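Local coordinates for ferritin heavy chain (Trichoplusia ni, PDB 1Z6O), which oxidises ferrous iron and takes it up for storage as a soluble ferric mineral inside a secreted cage of twelve heavy and twelve light chains, at residues L113-R124 with L150-A161. Sequence-based numbering, arbitrary orientation.
Sequences LSMESDVTKSIR and LEEQYKGQRDLA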
loop_
_atom_site.group_PDB
_atom_site.type_symbol
_atom_site.label_atom_id
_atom_site.label_comp_id
_atom_site.label_asym_id
_atom_site.label_seq_id
_atom_site.Cartn_x
_atom_site.Cartn_y
_atom_site.Cartn_z
ATOM N N LEU M 113 31.890 -41.994 -9.531
ATOM C CA LEU M 113 32.413 -42.156 -8.170
ATOM C C LEU M 113 33.916 -42.469 -8.215
ATOM O O LEU M 113 34.701 -41.926 -7.441
ATOM C CB LEU M 113 31.662 -43.285 -7.444
ATOM C CG LEU M 113 32.122 -43.669 -6.026
ATOM C CD1 LEU M 113 32.109 -42.436 -5.105
ATOM C CD2 LEU M 113 31.180 -44.763 -5.478
ATOM N N SER M 114 34.311 -43.342 -9.133
ATOM C CA SER M 114 35.718 -43.706 -9.288
ATOM C C SER M 114 36.557 -42.508 -9.771
ATOM O O SER M 114 37.692 -42.317 -9.334
ATOM C CB SER M 114 35.828 -44.881 -10.274
ATOM O OG SER M 114 37.178 -45.132 -10.596
ATOM N N MET M 115 36.004 -41.704 -10.678
ATOM C CA MET M 115 36.705 -40.508 -11.160
ATOM C C MET M 115 36.900 -39.539 -9.985
ATOM O O MET M 115 37.970 -38.957 -9.819
ATOM C CB MET M 115 35.881 -39.768 -12.232
ATOM C CG MET M 115 35.659 -40.508 -13.546
ATOM S SD MET M 115 34.391 -39.637 -14.568
ATOM C CE MET M 115 35.100 -37.933 -14.548
ATOM N N GLU M 116 35.855 -39.343 -9.183
ATOM C CA GLU M 116 35.950 -38.423 -8.045
ATOM C C GLU M 116 36.963 -38.939 -7.026
ATOM O O GLU M 116 37.740 -38.173 -6.464
ATOM C CB GLU M 116 34.580 -38.235 -7.374
ATOM C CG GLU M 116 33.568 -37.473 -8.243
ATOM C CD GLU M 116 34.100 -36.121 -8.740
ATOM O OE1 GLU M 116 34.865 -35.462 -8.002
ATOM O OE2 GLU M 116 33.743 -35.706 -9.868
ATOM N N SER M 117 36.943 -40.246 -6.797
ATOM C CA SER M 117 37.868 -40.889 -5.870
ATOM C C SER M 117 39.322 -40.635 -6.344
ATOM O O SER M 117 40.222 -40.365 -5.534
ATOM C CB SER M 117 37.538 -42.406 -5.818
ATOM O OG SER M 117 38.423 -43.081 -4.957
ATOM N N ASP M 118 39.557 -40.722 -7.652
ATOM C CA ASP M 118 40.894 -40.453 -8.208
ATOM C C ASP M 118 41.282 -38.986 -8.012
ATOM O O ASP M 118 42.441 -38.667 -7.716
ATOM C CB ASP M 118 40.943 -40.740 -9.713
ATOM C CG ASP M 118 40.922 -42.220 -10.028
ATOM O OD1 ASP M 118 41.228 -43.030 -9.127
ATOM O OD2 ASP M 118 40.614 -42.568 -11.187
ATOM N N VAL M 119 40.323 -38.085 -8.199
ATOM C CA VAL M 119 40.601 -36.660 -8.015
ATOM C C VAL M 119 40.929 -36.370 -6.549
ATOM O O VAL M 119 41.832 -35.591 -6.252
ATOM C CB VAL M 119 39.398 -35.786 -8.476
ATOM C CG1 VAL M 119 39.576 -34.335 -8.003
ATOM C CG2 VAL M 119 39.293 -35.828 -10.002
ATOM N N THR M 120 40.208 -37.007 -5.631
ATOM C CA THR M 120 40.460 -36.792 -4.203
ATOM C C THR M 120 41.885 -37.219 -3.851
ATOM O O THR M 120 42.612 -36.520 -3.142
ATOM C CB THR M 120 39.461 -37.595 -3.355
ATOM O OG1 THR M 120 38.136 -37.162 -3.683
ATOM C CG2 THR M 120 39.712 -37.382 -1.847
ATOM N N LYS M 121 42.283 -38.375 -4.354
ATOM C CA LYS M 121 43.624 -38.884 -4.099
ATOM C C LYS M 121 44.670 -37.934 -4.706
ATOM O O LYS M 121 45.709 -37.654 -4.102
ATOM C CB LYS M 121 43.742 -40.278 -4.714
ATOM C CG LYS M 121 45.056 -40.975 -4.482
ATOM C CD LYS M 121 44.975 -42.394 -5.050
ATOM C CE LYS M 121 46.341 -43.061 -5.067
ATOM N NZ LYS M 121 46.306 -44.383 -5.765
ATOM N N SER M 122 44.392 -37.428 -5.901
ATOM C CA SER M 122 45.324 -36.512 -6.547
ATOM C C SER M 122 45.457 -35.196 -5.756
ATOM O O SER M 122 46.563 -34.671 -5.593
ATOM C CB SER M 122 44.866 -36.240 -7.991
ATOM O OG SER M 122 45.718 -35.288 -8.601
ATOM N N ILE M 123 44.344 -34.658 -5.259
ATOM C CA ILE M 123 44.406 -33.422 -4.469
ATOM C C ILE M 123 45.216 -33.672 -3.185
ATOM O O ILE M 123 45.999 -32.825 -2.767
ATOM C CB ILE M 123 42.975 -32.917 -4.109
ATOM C CG1 ILE M 123 42.295 -32.394 -5.388
ATOM C CG2 ILE M 123 43.045 -31.787 -3.054
ATOM C CD1 ILE M 123 40.789 -32.247 -5.264
ATOM N N ARG M 124 45.022 -34.830 -2.556
ATOM C CA ARG M 124 45.785 -35.146 -1.347
ATOM C C ARG M 124 47.282 -35.194 -1.696
ATOM O O ARG M 124 48.127 -34.818 -0.880
ATOM C CB ARG M 124 45.303 -36.478 -0.729
ATOM C CG ARG M 124 43.907 -36.369 -0.030
ATOM C CD ARG M 124 43.392 -37.759 0.408
ATOM N NE ARG M 124 44.471 -38.457 1.090
ATOM C CZ ARG M 124 44.806 -38.271 2.359
ATOM N NH1 ARG M 124 44.115 -37.434 3.127
ATOM N NH2 ARG M 124 45.909 -38.834 2.832
ATOM N N LEU M 150 38.918 -30.468 -0.890
ATOM C CA LEU M 150 38.586 -31.769 -0.299
ATOM C C LEU M 150 37.158 -31.778 0.243
ATOM O O LEU M 150 36.473 -32.797 0.185
ATOM C CB LEU M 150 39.578 -32.151 0.809
ATOM C CG LEU M 150 40.974 -32.561 0.312
ATOM C CD1 LEU M 150 41.817 -33.079 1.500
ATOM C CD2 LEU M 150 40.842 -33.669 -0.752
ATOM N N GLU M 151 36.704 -30.647 0.769
ATOM C CA GLU M 151 35.334 -30.559 1.291
ATOM C C GLU M 151 34.347 -30.944 0.174
ATOM O O GLU M 151 33.462 -31.789 0.359
ATOM C CB GLU M 151 35.058 -29.127 1.760
ATOM C CG GLU M 151 33.609 -28.831 2.137
ATOM C CD GLU M 151 33.151 -29.594 3.362
ATOM O OE1 GLU M 151 34.013 -30.128 4.095
ATOM O OE2 GLU M 151 31.926 -29.652 3.604
ATOM N N GLU M 152 34.519 -30.338 -0.994
ATOM C CA GLU M 152 33.647 -30.629 -2.128
ATOM C C GLU M 152 33.785 -32.096 -2.561
ATOM O O GLU M 152 32.797 -32.745 -2.933
ATOM C CB GLU M 152 33.994 -29.712 -3.305
ATOM C CG GLU M 152 32.806 -29.395 -4.177
ATOM C CD GLU M 152 31.766 -28.541 -3.453
ATOM O OE1 GLU M 152 30.633 -28.414 -3.970
ATOM O OE2 GLU M 152 32.085 -27.994 -2.370
ATOM N N GLN M 153 35.010 -32.619 -2.524
ATOM C CA GLN M 153 35.238 -34.011 -2.919
ATOM C C GLN M 153 34.526 -35.015 -2.028
ATOM O O GLN M 153 33.856 -35.918 -2.531
ATOM C CB GLN M 153 36.738 -34.359 -2.905
ATOM C CG GLN M 153 37.549 -33.750 -4.058
ATOM C CD GLN M 153 36.891 -33.997 -5.403
ATOM O OE1 GLN M 153 36.373 -33.071 -6.023
ATOM N NE2 GLN M 153 36.885 -35.256 -5.849
ATOM N N TYR M 154 34.673 -34.882 -0.710
ATOM C CA TYR M 154 34.046 -35.864 0.171
ATOM C C TYR M 154 32.532 -35.825 0.122
ATOM O O TYR M 154 31.889 -36.874 0.132
ATOM C CB TYR M 154 34.565 -35.725 1.611
ATOM C CG TYR M 154 36.005 -36.201 1.742
ATOM C CD1 TYR M 154 37.036 -35.302 2.017
ATOM C CD2 TYR M 154 36.338 -37.550 1.550
ATOM C CE1 TYR M 154 38.374 -35.731 2.093
ATOM C CE2 TYR M 154 37.669 -37.990 1.631
ATOM C CZ TYR M 154 38.680 -37.069 1.903
ATOM O OH TYR M 154 39.990 -37.486 1.996
ATOM N N LYS M 155 31.953 -34.630 0.051
ATOM C CA LYS M 155 30.495 -34.526 -0.040
ATOM C C LYS M 155 30.029 -35.137 -1.364
ATOM O O LYS M 155 29.027 -35.856 -1.411
ATOM C CB LYS M 155 30.048 -33.057 0.005
ATOM C CG LYS M 155 30.193 -32.410 1.370
ATOM C CD LYS M 155 29.639 -30.983 1.360
ATOM C CE LYS M 155 30.304 -30.121 0.282
ATOM N NZ LYS M 155 29.838 -28.704 0.301
ATOM N N GLY M 156 30.761 -34.841 -2.437
ATOM C CA GLY M 156 30.404 -35.358 -3.754
ATOM C C GLY M 156 30.468 -36.877 -3.837
ATOM O O GLY M 156 29.603 -37.508 -4.446
ATOM N N GLN M 157 31.503 -37.469 -3.247
ATOM C CA GLN M 157 31.643 -38.926 -3.250
ATOM C C GLN M 157 30.484 -39.573 -2.508
ATOM O O GLN M 157 29.903 -40.546 -2.979
ATOM C CB GLN M 157 32.964 -39.353 -2.572
ATOM C CG GLN M 157 34.186 -39.010 -3.396
ATOM C CD GLN M 157 35.499 -39.251 -2.665
ATOM O OE1 GLN M 157 35.547 -39.469 -1.438
ATOM N NE2 GLN M 157 36.569 -39.193 -3.409
ATOM N N ARG M 158 30.148 -39.039 -1.336
ATOM C CA ARG M 158 29.056 -39.620 -0.562
ATOM C C ARG M 158 27.752 -39.526 -1.347
ATOM O O ARG M 158 26.939 -40.450 -1.329
ATOM C CB ARG M 158 28.904 -38.904 0.789
ATOM C CG ARG M 158 27.667 -39.362 1.604
ATOM C CD ARG M 158 27.693 -40.867 1.973
ATOM N NE ARG M 158 26.463 -41.238 2.685
ATOM C CZ ARG M 158 25.299 -41.498 2.099
ATOM N NH1 ARG M 158 25.193 -41.456 0.770
ATOM N NH2 ARG M 158 24.218 -41.753 2.842
ATOM N N ASP M 159 27.550 -38.407 -2.032
ATOM C CA ASP M 159 26.328 -38.236 -2.815
ATOM C C ASP M 159 26.250 -39.275 -3.941
ATOM O O ASP M 159 25.230 -39.948 -4.099
ATOM C CB ASP M 159 26.267 -36.828 -3.401
ATOM C CG ASP M 159 24.965 -36.574 -4.141
ATOM O OD1 ASP M 159 25.001 -36.439 -5.373
ATOM O OD2 ASP M 159 23.900 -36.529 -3.488
ATOM N N LEU M 160 27.327 -39.415 -4.712
ATOM C CA LEU M 160 27.361 -40.397 -5.806
ATOM C C LEU M 160 27.250 -41.831 -5.299
ATOM O O LEU M 160 26.578 -42.660 -5.917
ATOM C CB LEU M 160 28.658 -40.265 -6.613
ATOM C CG LEU M 160 28.769 -39.003 -7.480
ATOM C CD1 LEU M 160 30.212 -38.861 -7.996
ATOM C CD2 LEU M 160 27.776 -39.102 -8.654
ATOM N N ALA M 161 27.926 -42.137 -4.191
ATOM C CA ALA M 161 27.875 -43.494 -3.635
ATOM C C ALA M 161 26.442 -43.839 -3.222
ATOM O O ALA M 161 25.975 -44.956 -3.452
ATOM C CB ALA M 161 28.816 -43.613 -2.420
HETATM O O HOH W 1 33.171 -35.237 -5.610
#
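The carboxamide of Q153 meets the carboxylate of E116 with the two planes 37° apart, and its NE2 donates to E116 OE1 over 3.0 Å, an oxygen reached nearly along its C-O axis but tilted from the amide plane. V119 CG1 lies 3.6 Å from the same NE2. A bend at chi2 (-49°) brings the amide of Q153 to E116, whereas the Q157 chain runs extended beside T120, its NE2 making a weak bond to E116 O (3.4 Å). That carbonyl also accepts from T120 N and from T120 OG1 (3.0 Å), the hydroxyl lying above the carbonyl plane. Segments 113-124 and 150-161 run antiparallel (160°) within the four-helix bundle of ferritin, T120, Q153 and Q157 each acting as a knob in a hole of the facing helix. E116, inferred to bind the second iron of the ferroxidase centre, directs OE2 to Y39 on helix 19-47. A leucine in place of Q153 would probably cost E116 OE1 its amide donor and leave a buried carboxylate oxygen facing an apolar chain. Toward one end, L150 CD2 packs 3.7 Å from I123 CG2; toward the other, L113 CD2 reaches A161 CB (4.0 Å), and W14 of a second heavy-chain subunit packs on both.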